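Local atomic coordinates of endo-N-acetyl-beta-D-glucosaminidase (Hypocrea jecorina, PDB entry 4AC1), a protein that hydrolyses the bond between the two core N-acetylglucosamines of N-linked glycans as a family 18 glycoside hydrolase, deglycosylating the cellulases of its own fungus. Residues I6-T11 / G121-V126; G47-H50 / P55-D58; V49-F54 / P59-L64. All coordinates share one frame; numbering follows the deposited sequence. Where two conformers were deposited one is given.

Interaction 1 (I6-T11 / G121-V126)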
ATOM      1  N   ILE A   6       7.591   2.318   3.066  1.00  4.59           N
ATOM      2  CA  ILE A   6       6.159   2.553   3.058  1.00  4.47           C
ATOM      3  C   ILE A   6       5.542   1.832   4.237  1.00  4.26           C
ATOM      4  O   ILE A   6       5.844   0.667   4.469  1.00  4.91           O
ATOM      5  CB  ILE A   6       5.560   1.973   1.768  1.00  4.26           C
ATOM      6  CG1 ILE A   6       6.149   2.682   0.540  1.00  4.27           C
ATOM      7  CG2 ILE A   6       4.023   2.038   1.775  1.00  4.98           C
ATOM      8  CD1 ILE A   6       6.435   1.764  -0.620  1.00  5.83           C
ATOM      9  N   VAL A   7       4.701   2.519   4.995  1.00  3.91           N
ATOM     10  CA  VAL A   7       4.011   1.919   6.142  1.00  4.41           C
ATOM     11  C   VAL A   7       2.503   2.075   5.963  1.00  4.04           C
ATOM     12  O   VAL A   7       2.001   3.199   5.750  1.00  4.96           O
ATOM     13  CB  VAL A   7       4.433   2.584   7.465  1.00  4.68           C
ATOM     14  CG1 VAL A   7       3.500   2.159   8.622  1.00  5.98           C
ATOM     15  CG2 VAL A   7       5.888   2.263   7.777  1.00  5.72           C
ATOM     16  N   TYR A   8       1.791   0.950   6.013  1.00  4.12           N
ATOM     17  CA  TYR A   8       0.336   0.949   6.062  1.00  4.74           C
ATOM     18  C   TYR A   8      -0.148   1.206   7.482  1.00  4.55           C
ATOM     19  O   TYR A   8       0.364   0.610   8.446  1.00  4.60           O
ATOM     20  CB  TYR A   8      -0.213  -0.390   5.592  1.00  4.61           C
ATOM     21  CG  TYR A   8      -0.170  -0.641   4.093  1.00  4.08           C
ATOM     22  CD1 TYR A   8       0.937  -1.228   3.474  1.00  4.87           C
ATOM     23  CD2 TYR A   8      -1.260  -0.300   3.289  1.00  4.15           C
ATOM     24  CE1 TYR A   8       0.956  -1.450   2.096  1.00  5.53           C
ATOM     25  CE2 TYR A   8      -1.254  -0.531   1.916  1.00  4.27           C
ATOM     26  CZ  TYR A   8      -0.142  -1.107   1.331  1.00  5.21           C
ATOM     27  OH  TYR A   8      -0.120  -1.353  -0.026  1.00  5.09           O
ATOM     28  N   PHE A   9      -1.140   2.090   7.594  1.00  4.70           N
ATOM     29  CA  PHE A   9      -1.669   2.562   8.871  1.00  5.27           C
ATOM     30  C   PHE A   9      -3.179   2.305   8.852  1.00  5.60           C
ATOM     31  O   PHE A   9      -3.954   3.150   8.377  1.00  5.42           O
ATOM     32  CB  PHE A   9      -1.343   4.061   8.999  1.00  5.67           C
ATOM     33  CG  PHE A   9      -1.667   4.670  10.345  1.00  6.00           C
ATOM     34  CD1 PHE A   9      -0.797   4.536  11.424  1.00  7.76           C
ATOM     35  CD2 PHE A   9      -2.824   5.422  10.512  1.00  7.72           C
ATOM     36  CE1 PHE A   9      -1.105   5.118  12.664  1.00  9.04           C
ATOM     37  CE2 PHE A   9      -3.138   6.006  11.735  1.00  6.75           C
ATOM     38  CZ  PHE A   9      -2.275   5.854  12.813  1.00  6.41           C
ATOM     39  N   GLN A  10      -3.582   1.102   9.281  1.00  6.17           N
ATOM     40  CA  GLN A  10      -4.998   0.693   9.292  1.00  7.01           C
ATOM     41  C   GLN A  10      -5.621   0.824  10.677  1.00  7.59           C
ATOM     42  O   GLN A  10      -6.719   1.371  10.828  1.00  8.49           O
ATOM     43  CB  GLN A  10      -5.209  -0.732   8.776  1.00  6.92           C
ATOM     44  CG  GLN A  10      -6.687  -1.004   8.520  1.00  8.61           C
ATOM     45  CD  GLN A  10      -6.988  -2.435   8.175  1.00  9.52           C
ATOM     46  OE1 GLN A  10      -6.934  -3.320   9.030  1.00  9.30           O
ATOM     47  NE2 GLN A  10      -7.330  -2.673   6.929  1.00  7.96           N
ATOM     48  N   THR A  11      -4.915   0.303  11.678  1.00  7.44           N
ATOM     49  CA  THR A  11      -5.333   0.400  13.074  1.00  8.13           C
ATOM     50  C   THR A  11      -4.941   1.785  13.558  1.00  8.23           C
ATOM     51  O   THR A  11      -3.746   2.105  13.672  1.00  8.64           O
ATOM     52  CB  THR A  11      -4.679  -0.690  13.926  1.00  8.24           C
ATOM     53  OG1 THR A  11      -5.037  -1.965  13.394  1.00  9.12           O
ATOM     54  CG2 THR A  11      -5.153  -0.624  15.383  1.00  8.58           C
ATOM     55  N   GLY A 121      -1.945  10.223  -3.151  1.00  4.85           N
ATOM     56  CA  GLY A 121      -1.969   9.014  -3.948  1.00  5.12           C
ATOM     57  C   GLY A 121      -3.012   8.065  -3.427  1.00  4.87           C
ATOM     58  O   GLY A 121      -3.597   8.268  -2.365  1.00  5.42           O
ATOM     59  N   MET A 122      -3.269   7.038  -4.220  1.00  4.44           N
ATOM     60  CA  MET A 122      -4.205   5.986  -3.877  1.00  4.22           C
ATOM     61  C   MET A 122      -3.645   4.619  -4.273  1.00  3.94           C
ATOM     62  O   MET A 122      -3.251   4.406  -5.420  1.00  4.57           O
ATOM     63  CB  MET A 122      -5.575   6.246  -4.538  1.00  4.80           C
ATOM     64  CG  MET A 122      -6.681   5.248  -4.155  1.00  5.93           C
ATOM     65  SD  MET A 122      -7.089   5.153  -2.395  1.00  7.64           S
ATOM     66  CE  MET A 122      -7.323   6.887  -2.035  1.00  7.22           C
ATOM     67  N   ASP A 123      -3.655   3.706  -3.299  1.00  4.12           N
ATOM     68  CA  ASP A 123      -3.293   2.302  -3.483  1.00  4.47           C
ATOM     69  C   ASP A 123      -4.586   1.526  -3.681  1.00  4.28           C
ATOM     70  O   ASP A 123      -5.523   1.643  -2.890  1.00  4.71           O
ATOM     71  CB  ASP A 123      -2.541   1.798  -2.239  1.00  4.34           C
ATOM     72  CG  ASP A 123      -1.995   0.385  -2.377  1.00  4.80           C
ATOM     73  OD1 ASP A 123      -1.370   0.029  -3.402  1.00  4.74           O
ATOM     74  OD2 ASP A 123      -2.157  -0.389  -1.412  1.00  6.62           O
ATOM     75  N   LEU A 124      -4.636   0.776  -4.779  1.00  4.64           N
ATOM     76  CA  LEU A 124      -5.780  -0.084  -5.095  0.50  4.94           C
ATOM     77  C   LEU A 124      -5.400  -1.507  -4.715  1.00  5.14           C
ATOM     78  O   LEU A 124      -4.708  -2.204  -5.468  1.00  5.09           O
ATOM     79  CB  LEU A 124      -6.158  -0.010  -6.580  0.50  4.98           C
ATOM     80  CG  LEU A 124      -6.511   1.330  -7.237  0.50  6.40           C
ATOM     81  CD1 LEU A 124      -7.482   2.155  -6.418  0.50  4.68           C
ATOM     82  CD2 LEU A 124      -5.284   2.141  -7.537  0.50  6.48           C
ATOM     83  N   ASP A 125      -5.820  -1.910  -3.514  1.00  4.89           N
ATOM     84  CA  ASP A 125      -5.466  -3.215  -2.946  1.00  4.96           C
ATOM     85  C   ASP A 125      -6.619  -4.165  -3.189  1.00  5.00           C
ATOM     86  O   ASP A 125      -7.556  -4.261  -2.400  1.00  5.95           O
ATOM     87  CB  ASP A 125      -5.166  -3.052  -1.457  1.00  5.19           C
ATOM     88  CG  ASP A 125      -4.637  -4.311  -0.797  1.00  5.48           C
ATOM     89  OD1 ASP A 125      -4.534  -5.386  -1.425  1.00  5.57           O
ATOM     90  OD2 ASP A 125      -4.349  -4.209   0.423  1.00  7.85           O
ATOM     91  N   VAL A 126      -6.568  -4.837  -4.327  1.00  5.32           N
ATOM     92  CA  VAL A 126      -7.712  -5.586  -4.830  1.00  5.45           C
ATOM     93  C   VAL A 126      -7.598  -7.039  -4.388  1.00  5.88           C
ATOM     94  O   VAL A 126      -6.754  -7.795  -4.877  1.00  5.65           O
ATOM     95  CB  VAL A 126      -7.802  -5.476  -6.374  1.00  5.20           C
ATOM     96  CG1 VAL A 126      -9.021  -6.233  -6.886  1.00  6.45           C
ATOM     97  CG2 VAL A 126      -7.851  -3.996  -6.805  1.00  5.33           C
TER
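Y8 and D123 meet across the interior of the barrel through a single hydrogen bond: the phenol OH of Y8 donates to OD2 of D123 at 2.6 Å. Their strands, 4-9 and 121-125, are not sheet neighbours, since 35-42 and 77-83 run between them, so their CA atoms stay 10.3 Å apart and the two side chains alone close the gap. Y8 gives most of the length. Its CG is anti to its own carbonyl carbon (chi1 -75°), and from there the ring carries the hydroxyl inward. On the other strand, D123 holds CG opposite the backbone N (chi1 -174°), which extends the carboxylate to meet it. OD2 lies at the ring's edge, in the ring plane and on the CE2 side, 3.5 Å from the Y8 atom CE2; the turn at OH, from CZ to OD2 of D123, is close to 116°. The tyrosine therefore keeps the planar geometry a phenol prefers. The carboxylate does not: it is tilted against the ring, and the hydroxyl comes to OD2 from above its plane. The other oxygen, OD1, is taken by the hydroxyl of T153, with a weak bond from N187 as well, so both ends of the buried carboxylate are held and its rotation is restrained. W255 sets its ring against that of Y8, and an acetate, probably from the crystallisation liquor, lies near the tyrosine. The segment 121-126 leads into E127, a zinc ligand here. Acids at D123, D125 and E127 match the DxDxE signature of family 18, and the tyrosine-aspartate bond is consistent with the floor of that family's active site in a (beta/alpha)8 barrel.

Interaction 2 (G47-H50 / P55-D58). With ZN (zinc ion), chain N; ZN (zinc ion), chain L.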
ATOM      1  N   GLY A  47     -24.207   3.370   0.177  1.00  9.66           N
ATOM      2  CA  GLY A  47     -23.657   4.133   1.296  1.00  9.54           C
ATOM      3  C   GLY A  47     -22.654   5.205   0.917  1.00  9.05           C
ATOM      4  O   GLY A  47     -22.574   5.639  -0.235  1.00  8.21           O
ATOM      5  N   VAL A  48     -21.911   5.653   1.916  1.00  8.72           N
ATOM      6  CA  VAL A  48     -20.830   6.608   1.704  1.00  8.69           C
ATOM      7  C   VAL A  48     -19.506   5.903   1.975  1.00  7.84           C
ATOM      8  O   VAL A  48     -19.461   4.891   2.676  1.00  7.83           O
ATOM      9  CB  VAL A  48     -20.942   7.891   2.603  1.00  8.33           C
ATOM     10  CG1 VAL A  48     -22.230   8.649   2.289  1.00  8.95           C
ATOM     11  CG2 VAL A  48     -20.852   7.532   4.101  1.00 10.46           C
ATOM     12  N   VAL A  49     -18.436   6.465   1.426  1.00  8.45           N
ATOM     13  CA  VAL A  49     -17.103   5.946   1.692  1.00  8.50           C
ATOM     14  C   VAL A  49     -16.846   5.924   3.203  1.00  7.69           C
ATOM     15  O   VAL A  49     -17.177   6.876   3.919  1.00  7.85           O
ATOM     16  CB  VAL A  49     -16.045   6.783   0.974  1.00  8.54           C
ATOM     17  CG1 VAL A  49     -14.624   6.459   1.457  1.00 10.02           C
ATOM     18  CG2 VAL A  49     -16.173   6.615  -0.519  1.00  9.81           C
ATOM     19  N   HIS A  50     -16.305   4.805   3.681  1.00  7.56           N
ATOM     20  CA  HIS A  50     -15.826   4.692   5.038  1.00  8.06           C
ATOM     21  C   HIS A  50     -14.316   4.508   5.045  1.00  7.50           C
ATOM     22  O   HIS A  50     -13.749   3.914   4.120  1.00  8.61           O
ATOM     23  CB  HIS A  50     -16.474   3.485   5.717  1.00  7.84           C
ATOM     24  CG  HIS A  50     -17.865   3.744   6.213  1.00  8.82           C
ATOM     25  ND1 HIS A  50     -18.880   4.176   5.388  1.00  9.73           N
ATOM     26  CD2 HIS A  50     -18.407   3.639   7.453  1.00 10.06           C
ATOM     27  CE1 HIS A  50     -19.989   4.317   6.096  1.00 10.93           C
ATOM     28  NE2 HIS A  50     -19.729   3.998   7.351  1.00 10.25           N
ATOM     29  N   PRO A  55     -17.155   7.076   8.346  1.00  9.59           N
ATOM     30  CA  PRO A  55     -16.827   7.980   7.254  1.00  9.48           C
ATOM     31  C   PRO A  55     -15.572   8.776   7.624  1.00  8.77           C
ATOM     32  O   PRO A  55     -15.379   9.112   8.785  1.00  8.61           O
ATOM     33  CB  PRO A  55     -18.056   8.896   7.168  1.00  9.61           C
ATOM     34  CG  PRO A  55     -19.159   8.078   7.752  1.00 10.20           C
ATOM     35  CD  PRO A  55     -18.532   7.279   8.839  1.00  9.89           C
ATOM     36  N   PRO A  56     -14.707   9.071   6.649  1.00  8.40           N
ATOM     37  CA  PRO A  56     -13.429   9.700   6.991  1.00  8.54           C
ATOM     38  C   PRO A  56     -13.546  11.089   7.619  1.00  8.93           C
ATOM     39  O   PRO A  56     -12.603  11.529   8.276  1.00  8.87           O
ATOM     40  CB  PRO A  56     -12.695   9.761   5.641  1.00  8.19           C
ATOM     41  CG  PRO A  56     -13.794   9.678   4.617  1.00  8.05           C
ATOM     42  CD  PRO A  56     -14.796   8.754   5.216  1.00  8.36           C
ATOM     43  N   ASP A  57     -14.683  11.765   7.439  1.00  9.48           N
ATOM     44  CA  ASP A  57     -14.866  13.097   8.032  1.00 10.81           C
ATOM     45  C   ASP A  57     -15.415  13.035   9.473  1.00 10.63           C
ATOM     46  O   ASP A  57     -15.680  14.078  10.102  1.00 11.09           O
ATOM     47  CB  ASP A  57     -15.747  13.988   7.136  1.00 11.70           C
ATOM     48  CG  ASP A  57     -17.193  13.580   7.150  1.00 15.16           C
ATOM     49  OD1 ASP A  57     -17.469  12.370   7.323  1.00 17.66           O
ATOM     50  OD2 ASP A  57     -18.063  14.464   6.976  1.00 19.19           O
ATOM     51  N   ASP A  58     -15.584  11.821   9.989  1.00 10.12           N
ATOM     52  CA  ASP A  58     -16.065  11.599  11.355  1.00 10.59           C
ATOM     53  C   ASP A  58     -15.058  12.126  12.385  1.00 10.47           C
ATOM     54  O   ASP A  58     -13.843  12.090  12.148  1.00 10.40           O
ATOM     55  CB  ASP A  58     -16.311  10.110  11.576  1.00 10.41           C
ATOM     56  CG  ASP A  58     -17.112   9.817  12.830  1.00 10.91           C
ATOM     57  OD1 ASP A  58     -16.503   9.687  13.905  1.00 11.23           O
ATOM     58  OD2 ASP A  58     -18.347   9.696  12.743  1.00 11.29           O
TER
HETATM   59 ZN    ZN N1298     -21.160   3.102   9.000  0.50 16.12          ZN
HETATM   60 ZN    ZN L1296     -21.198   4.117   8.802  0.50 11.10          ZN
HETATM   61  O   HOH W   1     -22.825   3.529  10.085  1.00 24.38           O
HETATM   62  O   HOH W   2     -19.998   4.419  10.274  1.00 18.52           O
HETATM   63  O   HOH W   3     -22.288   5.766   8.464  1.00 29.77           O
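A zinc-binding imidazole lies against a type I beta turn on the protein surface, H50 on one side and P55 at the head of the turn on the other. The pyrrolidine of P55 sits over one face of the H50 ring, its CD 4.1 Å from the ring centroid in a CH-pi contact. At the edge of the same ring, ND1 donates to V48 O at 2.9 Å, with the carbonyl oxygen in the ring plane although the N-H comes in above the carbonyl plane. That bond fixes the ring's rotation and leaves NE2 directed at the metal, modelled at two positions 2.1 and 2.4 Å from NE2 of H50. These positions are too close together to be filled at once; waters are the other ligands found around them. V48 adds CG2, set between its own backbone N and carbonyl carbon, against CG of P55. Deeper in, V49 O receives the CA-H of P55 and has P56 CD 3.3 Å away. Exchanging P55 for a glycine removes the whole pyrrolidine, and would probably leave one face of H50 without this cover and the start of the turn freer to flex. The D58 N to P55 O bond, 3.0 Å, closes the turn, and P56 O is met by W65 NE1. The result is a type I turn opened by proline, packed on a histidine that carries a surface zinc.

Interaction 3 (V49-F54 / P59-L64). With ZN (zinc ion), chain N; ZN (zinc ion), chain L; NAG (2-acetamido-2-deoxy-beta-D-glucopyranose), chain C.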
ATOM      1  N   VAL A  49     -18.436   6.465   1.426  1.00  8.45           N
ATOM      2  CA  VAL A  49     -17.103   5.946   1.692  1.00  8.50           C
ATOM      3  C   VAL A  49     -16.846   5.924   3.203  1.00  7.69           C
ATOM      4  O   VAL A  49     -17.177   6.876   3.919  1.00  7.85           O
ATOM      5  CB  VAL A  49     -16.045   6.783   0.974  1.00  8.54           C
ATOM      6  CG1 VAL A  49     -14.624   6.459   1.457  1.00 10.02           C
ATOM      7  CG2 VAL A  49     -16.173   6.615  -0.519  1.00  9.81           C
ATOM      8  N   HIS A  50     -16.305   4.805   3.681  1.00  7.56           N
ATOM      9  CA  HIS A  50     -15.826   4.692   5.038  1.00  8.06           C
ATOM     10  C   HIS A  50     -14.316   4.508   5.045  1.00  7.50           C
ATOM     11  O   HIS A  50     -13.749   3.914   4.120  1.00  8.61           O
ATOM     12  CB  HIS A  50     -16.474   3.485   5.717  1.00  7.84           C
ATOM     13  CG  HIS A  50     -17.865   3.744   6.213  1.00  8.82           C
ATOM     14  ND1 HIS A  50     -18.880   4.176   5.388  1.00  9.73           N
ATOM     15  CD2 HIS A  50     -18.407   3.639   7.453  1.00 10.06           C
ATOM     16  CE1 HIS A  50     -19.989   4.317   6.096  1.00 10.93           C
ATOM     17  NE2 HIS A  50     -19.729   3.998   7.351  1.00 10.25           N
ATOM     18  N   LEU A  51     -13.670   5.039   6.077  1.00  7.70           N
ATOM     19  CA  LEU A  51     -12.307   4.661   6.427  1.00  7.09           C
ATOM     20  C   LEU A  51     -12.486   3.720   7.605  1.00  7.50           C
ATOM     21  O   LEU A  51     -12.863   4.152   8.700  1.00  7.75           O
ATOM     22  CB  LEU A  51     -11.487   5.896   6.802  1.00  7.47           C
ATOM     23  CG  LEU A  51     -10.071   5.624   7.317  1.00  6.64           C
ATOM     24  CD1 LEU A  51      -9.258   4.773   6.312  1.00  5.08           C
ATOM     25  CD2 LEU A  51      -9.357   6.938   7.616  1.00  7.11           C
ATOM     26  N   ASN A  52     -12.271   2.429   7.370  1.00  7.94           N
ATOM     27  CA  ASN A  52     -12.557   1.419   8.387  1.00  8.69           C
ATOM     28  C   ASN A  52     -14.014   1.563   8.863  1.00  9.59           C
ATOM     29  O   ASN A  52     -14.917   1.468   8.029  1.00 10.37           O
ATOM     30  CB  ASN A  52     -11.490   1.436   9.495  1.00  8.20           C
ATOM     31  CG  ASN A  52     -10.086   1.305   8.916  1.00  7.14           C
ATOM     32  OD1 ASN A  52      -9.842   0.438   8.081  1.00  8.08           O
ATOM     33  ND2 ASN A  52      -9.194   2.203   9.299  1.00  7.74           N
ATOM     34  N   ASP A  53     -14.250   1.844  10.143  1.00 10.07           N
ATOM     35  CA  ASP A  53     -15.620   1.781  10.677  1.00 11.18           C
ATOM     36  C   ASP A  53     -16.445   3.069  10.622  1.00 11.22           C
ATOM     37  O   ASP A  53     -17.608   3.067  11.044  1.00 11.93           O
ATOM     38  CB  ASP A  53     -15.626   1.180  12.086  1.00 12.38           C
ATOM     39  CG  ASP A  53     -15.054  -0.223  12.117  1.00 14.73           C
ATOM     40  OD1 ASP A  53     -15.355  -1.016  11.198  1.00 17.83           O
ATOM     41  OD2 ASP A  53     -14.291  -0.528  13.058  1.00 19.28           O
ATOM     42  N   PHE A  54     -15.864   4.157  10.111  1.00 10.62           N
ATOM     43  CA  PHE A  54     -16.538   5.457  10.081  1.00 10.53           C
ATOM     44  C   PHE A  54     -16.244   6.185   8.778  1.00 10.10           C
ATOM     45  O   PHE A  54     -15.192   5.958   8.170  1.00 10.17           O
ATOM     46  CB  PHE A  54     -16.064   6.350  11.231  1.00 10.79           C
ATOM     47  CG  PHE A  54     -16.287   5.770  12.606  1.00 11.65           C
ATOM     48  CD1 PHE A  54     -17.469   6.024  13.288  1.00 13.32           C
ATOM     49  CD2 PHE A  54     -15.303   5.007  13.228  1.00 12.90           C
ATOM     50  CE1 PHE A  54     -17.676   5.506  14.570  1.00 14.89           C
ATOM     51  CE2 PHE A  54     -15.496   4.487  14.501  1.00 14.35           C
ATOM     52  CZ  PHE A  54     -16.689   4.740  15.174  1.00 13.60           C
ATOM     53  N   PRO A  59     -15.559  12.636  13.533  1.00 10.47           N
ATOM     54  CA  PRO A  59     -14.676  13.038  14.641  1.00 10.40           C
ATOM     55  C   PRO A  59     -13.647  11.971  15.038  1.00 10.00           C
ATOM     56  O   PRO A  59     -12.560  12.320  15.507  1.00  9.97           O
ATOM     57  CB  PRO A  59     -15.663  13.309  15.781  1.00 10.90           C
ATOM     58  CG  PRO A  59     -16.879  13.803  15.070  1.00 10.73           C
ATOM     59  CD  PRO A  59     -16.961  13.032  13.782  1.00 10.66           C
ATOM     60  N   HIS A  60     -13.978  10.697  14.825  1.00  9.79           N
ATOM     61  CA  HIS A  60     -13.046   9.586  15.055  1.00  9.69           C
ATOM     62  C   HIS A  60     -11.662   9.826  14.440  1.00  9.16           C
ATOM     63  O   HIS A  60     -10.640   9.400  15.001  1.00  9.55           O
ATOM     64  CB  HIS A  60     -13.641   8.268  14.531  1.00  9.92           C
ATOM     65  CG  HIS A  60     -13.014   7.033  15.110  1.00 10.98           C
ATOM     66  ND1 HIS A  60     -13.153   6.675  16.435  1.00 11.92           N
ATOM     67  CD2 HIS A  60     -12.279   6.052  14.533  1.00 11.59           C
ATOM     68  CE1 HIS A  60     -12.511   5.540  16.653  1.00 12.57           C
ATOM     69  NE2 HIS A  60     -11.974   5.139  15.516  1.00 12.24           N
ATOM     70  N   PHE A  61     -11.630  10.548  13.320  1.00  9.15           N
ATOM     71  CA  PHE A  61     -10.390  10.762  12.579  1.00  8.97           C
ATOM     72  C   PHE A  61      -9.802  12.173  12.638  1.00  8.69           C
ATOM     73  O   PHE A  61      -8.897  12.493  11.866  1.00  8.88           O
ATOM     74  CB  PHE A  61     -10.575  10.309  11.127  1.00  8.93           C
ATOM     75  CG  PHE A  61     -10.898   8.852  10.994  1.00  8.57           C
ATOM     76  CD1 PHE A  61     -10.014   7.877  11.460  1.00  8.99           C
ATOM     77  CD2 PHE A  61     -12.102   8.445  10.422  1.00  8.26           C
ATOM     78  CE1 PHE A  61     -10.326   6.525  11.349  1.00  9.12           C
ATOM     79  CE2 PHE A  61     -12.418   7.098  10.313  1.00  8.68           C
ATOM     80  CZ  PHE A  61     -11.524   6.136  10.762  1.00  7.87           C
ATOM     81  N   TYR A  62     -10.262  13.010  13.570  1.00  9.10           N
ATOM     82  CA  TYR A  62      -9.699  14.357  13.694  1.00  9.26           C
ATOM     83  C   TYR A  62      -8.189  14.347  13.944  1.00  8.38           C
ATOM     84  O   TYR A  62      -7.455  15.131  13.346  1.00  8.84           O
ATOM     85  CB  TYR A  62     -10.380  15.162  14.806  1.00 10.30           C
ATOM     86  CG  TYR A  62     -11.788  15.637  14.499  1.00 12.36           C
ATOM     87  CD1 TYR A  62     -12.258  15.727  13.185  1.00 15.15           C
ATOM     88  CD2 TYR A  62     -12.649  16.012  15.536  1.00 14.67           C
ATOM     89  CE1 TYR A  62     -13.553  16.167  12.910  1.00 16.98           C
ATOM     90  CE2 TYR A  62     -13.944  16.468  15.270  1.00 15.79           C
ATOM     91  CZ  TYR A  62     -14.385  16.536  13.955  1.00 17.09           C
ATOM     92  OH  TYR A  62     -15.666  16.976  13.684  1.00 18.63           O
ATOM     93  N   THR A  63      -7.743  13.476  14.851  1.00  8.61           N
ATOM     94  CA  THR A  63      -6.326  13.402  15.208  1.00  8.06           C
ATOM     95  C   THR A  63      -5.538  12.937  13.983  1.00  6.84           C
ATOM     96  O   THR A  63      -4.542  13.529  13.615  1.00  6.94           O
ATOM     97  CB  THR A  63      -6.067  12.454  16.416  1.00  8.29           C
ATOM     98  OG1 THR A  63      -6.882  12.841  17.540  1.00  9.64           O
ATOM     99  CG2 THR A  63      -4.592  12.470  16.822  1.00  9.57           C
ATOM    100  N   LEU A  64      -6.025  11.868  13.349  1.00  6.76           N
ATOM    101  CA  LEU A  64      -5.368  11.310  12.168  1.00  6.76           C
ATOM    102  C   LEU A  64      -5.121  12.377  11.090  1.00  6.85           C
ATOM    103  O   LEU A  64      -3.986  12.581  10.659  1.00  6.07           O
ATOM    104  CB  LEU A  64      -6.196  10.142  11.625  1.00  7.20           C
ATOM    105  CG  LEU A  64      -5.585   9.244  10.548  1.00  7.44           C
ATOM    106  CD1 LEU A  64      -6.306   7.907  10.511  1.00  8.03           C
ATOM    107  CD2 LEU A  64      -5.630   9.919   9.191  1.00  8.91           C
TER
HETATM  108 ZN    ZN N1298     -21.160   3.102   9.000  0.50 16.12          ZN
HETATM  109 ZN    ZN L1296     -21.198   4.117   8.802  0.50 11.10          ZN
HETATM  110  C1  NAG C 302      -8.231  18.804  13.205  1.00 11.88           C
HETATM  111  C2  NAG C 302      -9.131  18.749  11.967  1.00 14.15           C
HETATM  112  C3  NAG C 302     -10.249  19.781  12.080  1.00 14.27           C
HETATM  113  C4  NAG C 302     -11.018  19.533  13.373  1.00 14.14           C
HETATM  114  C5  NAG C 302     -10.047  19.535  14.556  1.00 12.98           C
HETATM  115  C6  NAG C 302     -10.749  19.153  15.850  1.00 14.41           C
HETATM  116  C7  NAG C 302      -8.427  18.030   9.762  1.00 14.89           C
HETATM  117  C8  NAG C 302      -7.573  18.312   8.568  1.00 16.12           C
HETATM  118  N2  NAG C 302      -8.356  18.922  10.755  1.00 13.93           N
HETATM  119  O3  NAG C 302     -11.098  19.678  10.958  1.00 17.54           O
HETATM  120  O4  NAG C 302     -12.004  20.527  13.575  1.00 15.98           O
HETATM  121  O5  NAG C 302      -9.004  18.586  14.358  1.00 11.53           O
HETATM  122  O6  NAG C 302      -9.938  19.562  16.930  1.00 14.27           O
HETATM  123  O7  NAG C 302      -9.135  17.025   9.804  1.00 14.57           O
HETATM  124  O   HOH W   2     -19.998   4.419  10.274  1.00 18.52           O
HETATM  125  O   HOH W   1     -22.825   3.529  10.085  1.00 24.38           O
HETATM  126  O   HOH W   3     -22.288   5.766   8.464  1.00 29.77           O
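The F61 ring is sandwiched: CD2 of L51 lies over the centre of one face, 3.8 Å from the ring centroid, and CD2 of H60 is over the opposite face, displaced toward the rim. F54 O comes to its edge. The H60 ring in turn has F54 CE2 above its centre and F61 CZ at its edge, while the F54 ring takes H60 CB on one face; F54 and H60 form an oblique aromatic pair, planes at 33°, centroids 4.4 Å apart. This cluster joins a type II' beta turn, L51 to F54, to the start of helix 62-73, where F61 is at the N-cap position, within the (beta/alpha)8 barrel. L51 N donates to F54 O at 2.7 Å, and the return bond, F54 N to L51 O, is weak. L51 holds CG anti to its backbone N (chi1 174°), which places CD2 squarely on F61 and lets it also touch L64 CD1. H60 stacks on H13 besides. Farther along, Y62 has P59 CA over one ring face and the N-acetylglucosamine attached to N66 over the other, the closest atoms being Y62 CD2 and sugar C6 at 3.7 Å. On the metal side, water 2, a zinc ligand, donates to D53 O at 2.9 Å.

Overall arrangement
Interactions 2 and 3 are close neighbours, their centres about 7 Å apart: they share V49 and H50 and the same zinc site, and P55 O lies 3.7 Å from F61 CD2. Both sit toward the outside of the barrel, whereas interaction 1 is almost at its middle, about 17 Å (interaction 2) and 15 Å (interaction 3) away between centres. The bridge from core to rim runs through interaction 3, where Q10 O approaches N52 ND2 at 3.0 Å and F9 packs on L64. Interaction 1 alone belongs to the likely active-site region, the Y8 side chain being about 8 Å from that of E127; the zinc on H50 is a separate, peripheral site.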